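Local structure of sulfite dehydrogenase (Paracoccus pantotrophus, 2XTS) at residues T113-A121 and R212-W223; P164-E172 and R181-M189. The protein oxidises protein-bound sulfane sulfur in the bacterial Sox system, working with a molybdenum cofactor and a cytochrome partner that carries heme c. All blocks are in the same frame, centred on the assembly; numbering follows the deposited sequence.

Contact 1 of 2, residues T113-A121 and R212-W223; sequences TTTAFCECA and RLVVPGWEGNMW. With CO (cobalt (II) ion), chain G; MTE (phosphonic acidmono-(2-amino-5,6-dimercapto-4-oxo-3,7,8a,9,10,10a-hexahydro-4H-8-oxa-1,3,9,10-tetraaza-anthracen-7-ylmethyl)ester), chain E; 2MO (molybdenum (IV)oxide), chain F.
Glu119 O takes the amide hydrogen of Gly220 (N to O 2.8 Å), the one direct backbone bond between the end of strand 113-119 and the 3-10 segment that begins at Gly220; strands 113-119 and 212-214 run at 106° to each other. Water bridges Phe117 O to Gly217 N, and a second joins Phe117 O and Glu119 N to Trp218 O. Cys118 CB sits over the six-membered ring of Trp223, 3.7 Å from the centroid, and with SG anti to the backbone N (chi1 178°) the sulfur lies over the five-membered ring. Ala116 CB, small enough for the rim, meets Trp223 CH2 at the ring edge. Gly220 suits its place because any CB would strike MTE S2'. Arg212 turns its guanidinium edge to the cofactor, NH1 reaching MTE O3P at 2.7 Å and NH2 giving a nearly straight bond to MTE O4'; NH2 also grips Trp223 O, which accepts from MTE N8. Cys120 SG binds molybdenum (SG to 2MO MO 2.4 Å). Glu219 OE1 ligates cobalt, as do Thr259 and His369, and OE2 is salt-bridged to Arg181. These segments form part of the molybdopterin pocket and supply the cysteine ligand of the molybdenum centre, as in the sulfite oxidase family.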
loop_
_atom_site.group_PDB
_atom_site.type_symbol
_atom_site.label_atom_id
_atom_site.label_comp_id
_atom_site.label_asym_id
_atom_site.label_seq_id
_atom_site.Cartn_x
_atom_site.Cartn_y
_atom_site.Cartn_z
ATOM N N THR A 113 7.138 -5.503 13.002
ATOM C CA THR A 113 6.958 -5.073 11.640
ATOM C C THR A 113 8.277 -5.059 10.896
ATOM O O THR A 113 9.334 -4.828 11.480
ATOM C CB THR A 113 6.291 -3.678 11.564
ATOM O OG1 THR A 113 5.985 -3.349 10.200
ATOM C CG2 THR A 113 7.186 -2.609 12.114
ATOM N N THR A 114 8.218 -5.304 9.595
ATOM C CA THR A 114 9.343 -4.995 8.728
ATOM C C THR A 114 8.800 -4.651 7.363
ATOM O O THR A 114 7.716 -5.079 7.009
ATOM C CB THR A 114 10.330 -6.176 8.631
ATOM O OG1 THR A 114 11.565 -5.716 8.082
ATOM C CG2 THR A 114 9.778 -7.272 7.752
ATOM N N THR A 115 9.549 -3.841 6.645
ATOM C CA THR A 115 9.277 -3.526 5.250
ATOM C C THR A 115 10.385 -4.191 4.444
ATOM O O THR A 115 11.557 -3.962 4.681
ATOM C CB THR A 115 9.235 -2.013 5.030
ATOM O OG1 THR A 115 8.179 -1.530 5.837
ATOM C CG2 THR A 115 8.949 -1.676 3.586
ATOM N N ALA A 116 10.019 -5.049 3.506
ATOM C CA ALA A 116 10.980 -5.930 2.861
ATOM C C ALA A 116 10.562 -6.292 1.478
ATOM O O ALA A 116 9.381 -6.543 1.217
ATOM C CB ALA A 116 11.152 -7.213 3.681
ATOM N N PHE A 117 11.560 -6.415 0.605
ATOM C CA PHE A 117 11.305 -6.889 -0.723
ATOM C C PHE A 117 11.308 -8.417 -0.760
ATOM O O PHE A 117 12.148 -9.083 -0.129
ATOM C CB PHE A 117 12.333 -6.324 -1.743
ATOM C CG PHE A 117 13.732 -6.909 -1.638
ATOM C CD1 PHE A 117 14.048 -8.140 -2.211
ATOM C CD2 PHE A 117 14.732 -6.227 -0.962
ATOM C CE1 PHE A 117 15.323 -8.668 -2.107
ATOM C CE2 PHE A 117 15.971 -6.763 -0.854
ATOM C CZ PHE A 117 16.272 -7.990 -1.410
ATOM N N CYS A 118 10.364 -8.957 -1.533
ATOM C CA CYS A 118 10.298 -10.379 -1.853
ATOM C C CYS A 118 10.651 -10.496 -3.325
ATOM O O CYS A 118 9.863 -10.073 -4.160
ATOM C CB CYS A 118 8.892 -10.911 -1.601
ATOM S SG CYS A 118 8.692 -12.652 -2.010
ATOM N N GLU A 119 11.871 -10.958 -3.624
ATOM C CA GLU A 119 12.339 -11.110 -4.992
ATOM C C GLU A 119 12.481 -12.593 -5.287
ATOM O O GLU A 119 13.212 -13.306 -4.602
ATOM C CB GLU A 119 13.656 -10.393 -5.250
ATOM C CG GLU A 119 14.073 -10.477 -6.703
ATOM C CD GLU A 119 15.390 -9.806 -7.043
ATOM O OE1 GLU A 119 16.215 -9.559 -6.129
ATOM O OE2 GLU A 119 15.576 -9.564 -8.265
ATOM N N CYS A 120 11.783 -13.064 -6.308
ATOM C CA CYS A 120 11.966 -14.457 -6.722
ATOM C C CYS A 120 13.430 -14.683 -7.129
ATOM O O CYS A 120 14.037 -13.862 -7.781
ATOM C CB CYS A 120 11.061 -14.754 -7.900
ATOM S SG CYS A 120 11.090 -16.498 -8.413
ATOM N N ALA A 121 13.971 -15.823 -6.719
ATOM C CA ALA A 121 15.317 -16.211 -7.073
ATOM C C ALA A 121 15.533 -16.147 -8.575
ATOM O O ALA A 121 16.659 -15.871 -9.037
ATOM C CB ALA A 121 15.585 -17.629 -6.594
ATOM N N ARG A 212 2.104 -16.036 6.167
ATOM C CA ARG A 212 3.282 -16.405 5.384
ATOM C C ARG A 212 4.546 -16.106 6.171
ATOM O O ARG A 212 4.528 -15.274 7.077
ATOM C CB ARG A 212 3.344 -15.666 4.039
ATOM C CG ARG A 212 3.840 -14.219 4.146
ATOM C CD ARG A 212 3.958 -13.546 2.799
ATOM N NE ARG A 212 4.855 -14.289 1.915
ATOM C CZ ARG A 212 4.866 -14.158 0.594
ATOM N NH1 ARG A 212 4.191 -13.182 0.004
ATOM N NH2 ARG A 212 5.626 -14.961 -0.142
ATOM N N LEU A 213 5.655 -16.720 5.772
ATOM C CA LEU A 213 6.943 -16.247 6.220
ATOM C C LEU A 213 7.436 -15.062 5.414
ATOM O O LEU A 213 7.281 -15.022 4.198
ATOM C CB LEU A 213 7.991 -17.359 6.141
ATOM C CG LEU A 213 7.714 -18.602 6.986
ATOM C CD1 LEU A 213 8.886 -19.588 6.929
ATOM C CD2 LEU A 213 7.391 -18.232 8.434
ATOM N N VAL A 214 8.059 -14.140 6.133
ATOM C CA VAL A 214 8.780 -12.991 5.595
ATOM C C VAL A 214 10.229 -13.194 6.026
ATOM O O VAL A 214 10.511 -13.359 7.230
ATOM C CB VAL A 214 8.186 -11.650 6.091
ATOM C CG1 VAL A 214 9.111 -10.495 5.772
ATOM C CG2 VAL A 214 6.840 -11.460 5.447
ATOM N N VAL A 215 11.139 -13.267 5.039
ATOM C CA VAL A 215 12.550 -13.664 5.260
ATOM C C VAL A 215 13.454 -12.574 4.678
ATOM O O VAL A 215 13.884 -12.653 3.522
ATOM C CB VAL A 215 12.834 -15.035 4.595
ATOM C CG1 VAL A 215 14.196 -15.560 5.046
ATOM C CG2 VAL A 215 11.678 -16.040 4.874
ATOM N N PRO A 216 13.685 -11.502 5.440
ATOM C CA PRO A 216 14.281 -10.316 4.847
ATOM C C PRO A 216 15.615 -10.575 4.140
ATOM O O PRO A 216 16.533 -11.186 4.685
ATOM C CB PRO A 216 14.429 -9.381 6.023
ATOM C CG PRO A 216 13.273 -9.746 6.879
ATOM C CD PRO A 216 13.233 -11.226 6.812
ATOM N N GLY A 217 15.666 -10.144 2.893
ATOM C CA GLY A 217 16.869 -10.229 2.099
ATOM C C GLY A 217 17.104 -11.550 1.396
ATOM O O GLY A 217 18.051 -11.659 0.620
ATOM N N TRP A 218 16.290 -12.558 1.691
ATOM C CA TRP A 218 16.497 -13.912 1.191
ATOM C C TRP A 218 15.519 -14.226 0.051
ATOM O O TRP A 218 14.441 -13.617 -0.067
ATOM C CB TRP A 218 16.376 -14.925 2.329
ATOM C CG TRP A 218 17.564 -14.975 3.240
ATOM C CD1 TRP A 218 18.506 -14.001 3.396
ATOM C CD2 TRP A 218 17.976 -16.069 4.074
ATOM N NE1 TRP A 218 19.470 -14.423 4.278
ATOM C CE2 TRP A 218 19.165 -15.683 4.709
ATOM C CE3 TRP A 218 17.464 -17.340 4.326
ATOM C CZ2 TRP A 218 19.855 -16.539 5.562
ATOM C CZ3 TRP A 218 18.147 -18.187 5.159
ATOM C CH2 TRP A 218 19.323 -17.786 5.778
ATOM N N GLU A 219 15.930 -15.137 -0.824
ATOM C CA GLU A 219 15.214 -15.458 -2.032
ATOM C C GLU A 219 13.770 -15.788 -1.760
ATOM O O GLU A 219 13.419 -16.445 -0.781
ATOM C CB GLU A 219 15.951 -16.592 -2.780
ATOM C CG GLU A 219 15.882 -17.960 -2.104
ATOM C CD GLU A 219 16.842 -19.001 -2.677
ATOM O OE1 GLU A 219 17.585 -18.679 -3.631
ATOM O OE2 GLU A 219 16.858 -20.142 -2.145
ATOM N N GLY A 220 12.921 -15.346 -2.684
ATOM C CA GLY A 220 11.475 -15.425 -2.481
ATOM C C GLY A 220 10.967 -16.823 -2.189
ATOM O O GLY A 220 9.971 -16.992 -1.498
ATOM N N ASN A 221 11.593 -17.850 -2.763
ATOM C CA ASN A 221 11.127 -19.201 -2.493
ATOM C C ASN A 221 11.042 -19.523 -1.007
ATOM O O ASN A 221 10.214 -20.345 -0.600
ATOM C CB ASN A 221 11.986 -20.240 -3.227
ATOM C CG ASN A 221 11.443 -21.646 -3.066
ATOM O OD1 ASN A 221 11.999 -22.448 -2.303
ATOM N ND2 ASN A 221 10.298 -21.925 -3.679
ATOM N N MET A 222 11.868 -18.890 -0.194
ATOM C CA MET A 222 11.882 -19.212 1.212
ATOM C C MET A 222 10.743 -18.532 1.969
ATOM O O MET A 222 10.512 -18.849 3.128
ATOM C CB MET A 222 13.240 -18.883 1.775
ATOM C CG MET A 222 14.341 -19.654 1.071
ATOM S SD MET A 222 15.971 -19.263 1.754
ATOM C CE MET A 222 16.057 -20.388 3.135
ATOM N N TRP A 223 10.030 -17.612 1.302
ATOM C CA TRP A 223 8.915 -16.898 1.928
ATOM C C TRP A 223 7.675 -17.787 1.857
ATOM O O TRP A 223 6.725 -17.522 1.100
ATOM C CB TRP A 223 8.689 -15.543 1.241
ATOM C CG TRP A 223 9.801 -14.541 1.374
ATOM C CD1 TRP A 223 11.137 -14.728 1.161
ATOM C CD2 TRP A 223 9.615 -13.160 1.591
ATOM N NE1 TRP A 223 11.804 -13.544 1.318
ATOM C CE2 TRP A 223 10.886 -12.562 1.594
ATOM C CE3 TRP A 223 8.495 -12.379 1.880
ATOM C CZ2 TRP A 223 11.065 -11.211 1.821
ATOM C CZ3 TRP A 223 8.663 -11.047 2.096
ATOM C CH2 TRP A 223 9.941 -10.463 2.065
HETATM CO CO CO G . 19.511 -19.252 -4.147
HETATM N N1 MTE E . 4.871 -20.920 -0.573
HETATM C C2 MTE E . 4.128 -21.985 -0.853
HETATM N N2 MTE E . 3.471 -22.600 0.155
HETATM N N3 MTE E . 3.991 -22.453 -2.108
HETATM C C4 MTE E . 4.617 -21.881 -3.176
HETATM O O4 MTE E . 4.429 -22.368 -4.310
HETATM N N5 MTE E . 6.230 -20.105 -3.913
HETATM C C6 MTE E . 7.390 -19.429 -3.379
HETATM C C7 MTE E . 7.111 -18.525 -2.189
HETATM N N8 MTE E . 6.342 -19.233 -1.199
HETATM C C9 MTE E . 5.470 -20.733 -2.943
HETATM C C10 MTE E . 5.577 -20.278 -1.552
HETATM C "C1'" MTE E . 8.151 -18.637 -4.427
HETATM S "S1'" MTE E . 9.133 -19.501 -5.589
HETATM C "C2'" MTE E . 8.155 -17.283 -4.434
HETATM S "S2'" MTE E . 9.156 -16.375 -5.497
HETATM C "C3'" MTE E . 7.281 -16.537 -3.448
HETATM O "O3'" MTE E . 6.424 -17.377 -2.658
HETATM C "C4'" MTE E . 6.362 -15.583 -4.187
HETATM O "O4'" MTE E . 5.599 -14.820 -3.242
HETATM P P MTE E . 4.296 -14.088 -3.824
HETATM O O1P MTE E . 4.943 -13.143 -4.882
HETATM O O2P MTE E . 3.398 -15.072 -4.499
HETATM O O3P MTE E . 3.732 -13.328 -2.674
HETATM MO MO 2MO F . 10.612 -17.925 -6.561
HETATM O OT1 2MO F . 12.152 -17.923 -5.641
HETATM O OT2 2MO F . 10.582 -19.252 -8.002
HETATM O O HOH W 1 13.839 -8.393 1.882
HETATM O O HOH W 2 13.580 -11.356 -1.362
HETATM O O HOH W 3 19.176 -21.081 -3.059
HETATM O O HOH W 4 19.139 -20.238 -5.988
#

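Contact 2 of 2, residues P164-E172 and R181-M189; sequences PEGKWLYAE and RSFPMEKVM
Leu169 and Phe183 exchange two backbone hydrogen bonds, Phe183 N to Leu169 O at 2.7 Å and Leu169 N to Phe183 O at 2.9 Å, both in the carbonyl plane. Ala171 and Arg181 form the next antiparallel hydrogen-bonded pair, and Trp168-Pro184 and Tyr170-Ser182 are non-hydrogen-bonded pairs. Where the second strand gives way to a helix, Met185 N donates to Lys167 O from above the carbonyl plane; Pro184, in a non-hydrogen-bonded pair, needs no amide hydrogen for the strand pairing and stands at the helix N-cap.

On one face, apolar packing sets Leu169 and Phe183 side by side, CD2 to CD1 4.0 Å, and Ala171 leaves room for the Phe183 ring. Leu169 CB also meets Val188 CG2 at 3.8 Å, the side chains crossing at about a right angle, while the doubly bent Met185 chain brings CE to Leu169 CB. On the other, Trp168, its CG anti to the carbonyl carbon (chi1 -69°), lays its ring over Pro184 CA and sets CE3 3.8 Å from Ser182 CB. Replacing Trp168 by an alanine would take away the indole and would probably open a gap over Pro184 CA and beside Ser182 CB.

Ser182 OG is hydrogen-bonded and Arg181 NE salt-bridged to Glu242, while Arg181 NH1 reaches Asn221 OD1 and Glu219 OE2. The whole is a beta hairpin running into a helix, at the edge of the mixed sheet of the molybdopterin-binding domain.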
loop_
_atom_site.group_PDB
_atom_site.type_symbol
_atom_site.label_atom_id
_atom_site.label_comp_id
_atom_site.label_asym_id
_atom_site.label_seq_id
_atom_site.Cartn_x
_atom_site.Cartn_y
_atom_site.Cartn_z
ATOM N N PRO A 164 18.787 -27.697 22.244
ATOM C CA PRO A 164 20.090 -27.263 21.713
ATOM C C PRO A 164 20.545 -27.959 20.422
ATOM O O PRO A 164 21.287 -27.367 19.644
ATOM C CB PRO A 164 21.060 -27.559 22.866
ATOM C CG PRO A 164 20.206 -27.556 24.074
ATOM C CD PRO A 164 18.862 -28.060 23.672
ATOM N N GLU A 165 20.080 -29.184 20.204
ATOM C CA GLU A 165 20.392 -29.936 19.005
ATOM C C GLU A 165 19.641 -29.426 17.773
ATOM O O GLU A 165 19.997 -29.787 16.644
ATOM C CB GLU A 165 20.073 -31.412 19.230
ATOM C CG GLU A 165 20.906 -32.084 20.316
ATOM C CD GLU A 165 20.389 -31.889 21.757
ATOM O OE1 GLU A 165 19.253 -31.404 21.989
ATOM O OE2 GLU A 165 21.152 -32.247 22.687
ATOM N N GLY A 166 18.645 -28.568 17.989
ATOM C CA GLY A 166 17.822 -28.049 16.895
ATOM C C GLY A 166 18.486 -26.913 16.151
ATOM O O GLY A 166 18.283 -25.738 16.487
ATOM N N LYS A 167 19.233 -27.267 15.104
ATOM C CA LYS A 167 20.064 -26.329 14.357
ATOM C C LYS A 167 19.396 -25.771 13.082
ATOM O O LYS A 167 19.861 -24.750 12.541
ATOM C CB LYS A 167 21.369 -27.046 13.961
ATOM C CG LYS A 167 22.258 -27.566 15.129
ATOM C CD LYS A 167 22.602 -26.476 16.110
ATOM C CE LYS A 167 23.661 -26.925 17.139
ATOM N NZ LYS A 167 24.994 -27.186 16.527
ATOM N N TRP A 168 18.342 -26.444 12.617
ATOM C CA TRP A 168 17.649 -26.088 11.380
ATOM C C TRP A 168 16.163 -26.068 11.622
ATOM O O TRP A 168 15.636 -26.878 12.381
ATOM C CB TRP A 168 17.975 -27.096 10.266
ATOM C CG TRP A 168 19.359 -27.074 9.759
ATOM C CD1 TRP A 168 20.432 -27.703 10.297
ATOM C CD2 TRP A 168 19.826 -26.378 8.602
ATOM N NE1 TRP A 168 21.544 -27.448 9.532
ATOM C CE2 TRP A 168 21.192 -26.651 8.478
ATOM C CE3 TRP A 168 19.209 -25.580 7.635
ATOM C CZ2 TRP A 168 21.968 -26.145 7.431
ATOM C CZ3 TRP A 168 19.983 -25.075 6.572
ATOM C CH2 TRP A 168 21.346 -25.353 6.495
ATOM N N LEU A 169 15.493 -25.153 10.926
ATOM C CA LEU A 169 14.042 -25.090 10.895
ATOM C C LEU A 169 13.599 -25.359 9.478
ATOM O O LEU A 169 14.129 -24.781 8.515
ATOM C CB LEU A 169 13.544 -23.721 11.363
ATOM C CG LEU A 169 12.032 -23.451 11.332
ATOM C CD1 LEU A 169 11.665 -22.426 12.381
ATOM C CD2 LEU A 169 11.593 -22.958 9.952
ATOM N N TYR A 170 12.634 -26.260 9.353
ATOM C CA TYR A 170 12.010 -26.572 8.080
ATOM C C TYR A 170 10.605 -26.008 8.088
ATOM O O TYR A 170 9.821 -26.327 8.983
ATOM C CB TYR A 170 11.966 -28.075 7.918
ATOM C CG TYR A 170 11.292 -28.575 6.660
ATOM C CD1 TYR A 170 11.933 -28.520 5.413
ATOM C CD2 TYR A 170 10.044 -29.186 6.726
ATOM C CE1 TYR A 170 11.310 -29.037 4.274
ATOM C CE2 TYR A 170 9.411 -29.671 5.609
ATOM C CZ TYR A 170 10.053 -29.625 4.392
ATOM O OH TYR A 170 9.428 -30.120 3.264
ATOM N N ALA A 171 10.276 -25.184 7.092
ATOM C CA ALA A 171 8.941 -24.581 7.017
ATOM C C ALA A 171 8.229 -25.132 5.810
ATOM O O ALA A 171 8.805 -25.178 4.723
ATOM C CB ALA A 171 8.995 -23.057 6.912
ATOM N N GLU A 172 6.976 -25.544 5.991
ATOM C CA GLU A 172 6.180 -25.991 4.845
ATOM C C GLU A 172 4.802 -25.389 4.861
ATOM O O GLU A 172 4.254 -25.000 5.904
ATOM C CB GLU A 172 6.080 -27.516 4.703
ATOM C CG GLU A 172 5.426 -28.160 5.860
ATOM C CD GLU A 172 4.749 -29.548 5.634
ATOM O OE1 GLU A 172 4.277 -30.072 6.653
ATOM O OE2 GLU A 172 4.654 -30.117 4.516
ATOM N N ARG A 181 11.237 -25.667 2.873
ATOM C CA ARG A 181 12.571 -25.108 2.827
ATOM C C ARG A 181 13.213 -25.151 4.207
ATOM O O ARG A 181 12.546 -24.931 5.220
ATOM C CB ARG A 181 12.572 -23.651 2.305
ATOM C CG ARG A 181 12.313 -23.500 0.816
ATOM C CD ARG A 181 13.364 -24.176 -0.035
ATOM N NE ARG A 181 14.708 -23.682 0.155
ATOM C CZ ARG A 181 15.311 -22.723 -0.533
ATOM N NH1 ARG A 181 14.703 -22.067 -1.497
ATOM N NH2 ARG A 181 16.564 -22.424 -0.263
ATOM N N SER A 182 14.532 -25.354 4.213
ATOM C CA SER A 182 15.340 -25.406 5.423
ATOM C C SER A 182 16.052 -24.088 5.701
ATOM O O SER A 182 16.636 -23.472 4.804
ATOM C CB SER A 182 16.390 -26.480 5.268
ATOM O OG SER A 182 15.811 -27.735 4.990
ATOM N N PHE A 183 16.033 -23.662 6.969
ATOM C CA PHE A 183 16.657 -22.411 7.403
ATOM C C PHE A 183 17.635 -22.697 8.541
ATOM O O PHE A 183 17.290 -23.419 9.470
ATOM C CB PHE A 183 15.598 -21.489 8.018
ATOM C CG PHE A 183 14.541 -21.002 7.092
ATOM C CD1 PHE A 183 13.534 -21.825 6.676
ATOM C CD2 PHE A 183 14.512 -19.679 6.697
ATOM C CE1 PHE A 183 12.537 -21.336 5.834
ATOM C CE2 PHE A 183 13.499 -19.186 5.890
ATOM C CZ PHE A 183 12.531 -20.023 5.437
ATOM N N PRO A 184 18.812 -22.064 8.533
ATOM C CA PRO A 184 19.640 -22.142 9.732
ATOM C C PRO A 184 19.005 -21.376 10.884
ATOM O O PRO A 184 18.433 -20.310 10.683
ATOM C CB PRO A 184 20.943 -21.475 9.297
ATOM C CG PRO A 184 20.552 -20.545 8.249
ATOM C CD PRO A 184 19.378 -21.124 7.547
ATOM N N MET A 185 19.155 -21.889 12.098
ATOM C CA MET A 185 18.499 -21.279 13.253
ATOM C C MET A 185 18.957 -19.835 13.479
ATOM O O MET A 185 18.177 -19.013 13.915
ATOM C CB MET A 185 18.746 -22.122 14.519
ATOM C CG MET A 185 17.792 -21.872 15.690
ATOM S SD MET A 185 16.018 -22.026 15.303
ATOM C CE MET A 185 15.937 -23.612 14.515
ATOM N N GLU A 186 20.181 -19.490 13.115
ATOM C CA GLU A 186 20.636 -18.111 13.286
ATOM C C GLU A 186 19.779 -17.096 12.521
ATOM O O GLU A 186 19.473 -16.025 13.012
ATOM C CB GLU A 186 22.098 -17.954 12.867
ATOM C CG GLU A 186 22.670 -16.580 13.178
ATOM C CD GLU A 186 24.122 -16.402 12.756
ATOM O OE1 GLU A 186 24.721 -17.317 12.141
ATOM O OE2 GLU A 186 24.671 -15.328 13.049
ATOM N N LYS A 187 19.367 -17.453 11.319
ATOM C CA LYS A 187 18.507 -16.562 10.552
ATOM C C LYS A 187 17.109 -16.497 11.146
ATOM O O LYS A 187 16.524 -15.424 11.280
ATOM C CB LYS A 187 18.446 -16.998 9.085
ATOM C CG LYS A 187 17.474 -16.170 8.212
ATOM C CD LYS A 187 17.880 -14.711 8.111
ATOM C CE LYS A 187 17.040 -13.937 7.101
ATOM N NZ LYS A 187 17.304 -12.475 7.114
ATOM N N VAL A 188 16.568 -17.658 11.470
ATOM C CA VAL A 188 15.253 -17.750 12.100
ATOM C C VAL A 188 15.141 -16.820 13.297
ATOM O O VAL A 188 14.146 -16.120 13.461
ATOM C CB VAL A 188 14.981 -19.221 12.564
ATOM C CG1 VAL A 188 13.730 -19.328 13.426
ATOM C CG2 VAL A 188 14.913 -20.186 11.363
ATOM N N MET A 189 16.153 -16.872 14.155
ATOM C CA MET A 189 16.155 -16.126 15.397
ATOM C C MET A 189 16.460 -14.652 15.222
ATOM O O MET A 189 16.284 -13.875 16.164
ATOM C CB MET A 189 17.155 -16.762 16.360
ATOM C CG MET A 189 16.748 -18.135 16.825
ATOM S SD MET A 189 15.135 -18.216 17.630
ATOM C CE MET A 189 15.472 -17.452 19.218
#

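How the contacts relate
Both contacts are largely buried, but contact 1 lies near the middle of the chain, around the cofactor, whereas contact 2 is farther out, with Trp168, Pro184 and Met185 partly exposed. Their sheets differ: 113-119 and 212-214 belong to an antiparallel one, 168-172 and 181-184 to a mixed one. Contact 1 combines packing on Trp223 with metal ligation, phosphate binding and water bridges; contact 2 relies on regular strand pairing and apolar packing. They meet directly: Arg181 reaches Asn221 and Glu219, so the hairpin brings a charge that probably acts in the second shell of the cobalt site, through Glu219, and lies near the molybdenum. Lys187 packs on Trp218 and probably bonds Pro216 O. Contact 2 is nested within the loop that contact 1 closes.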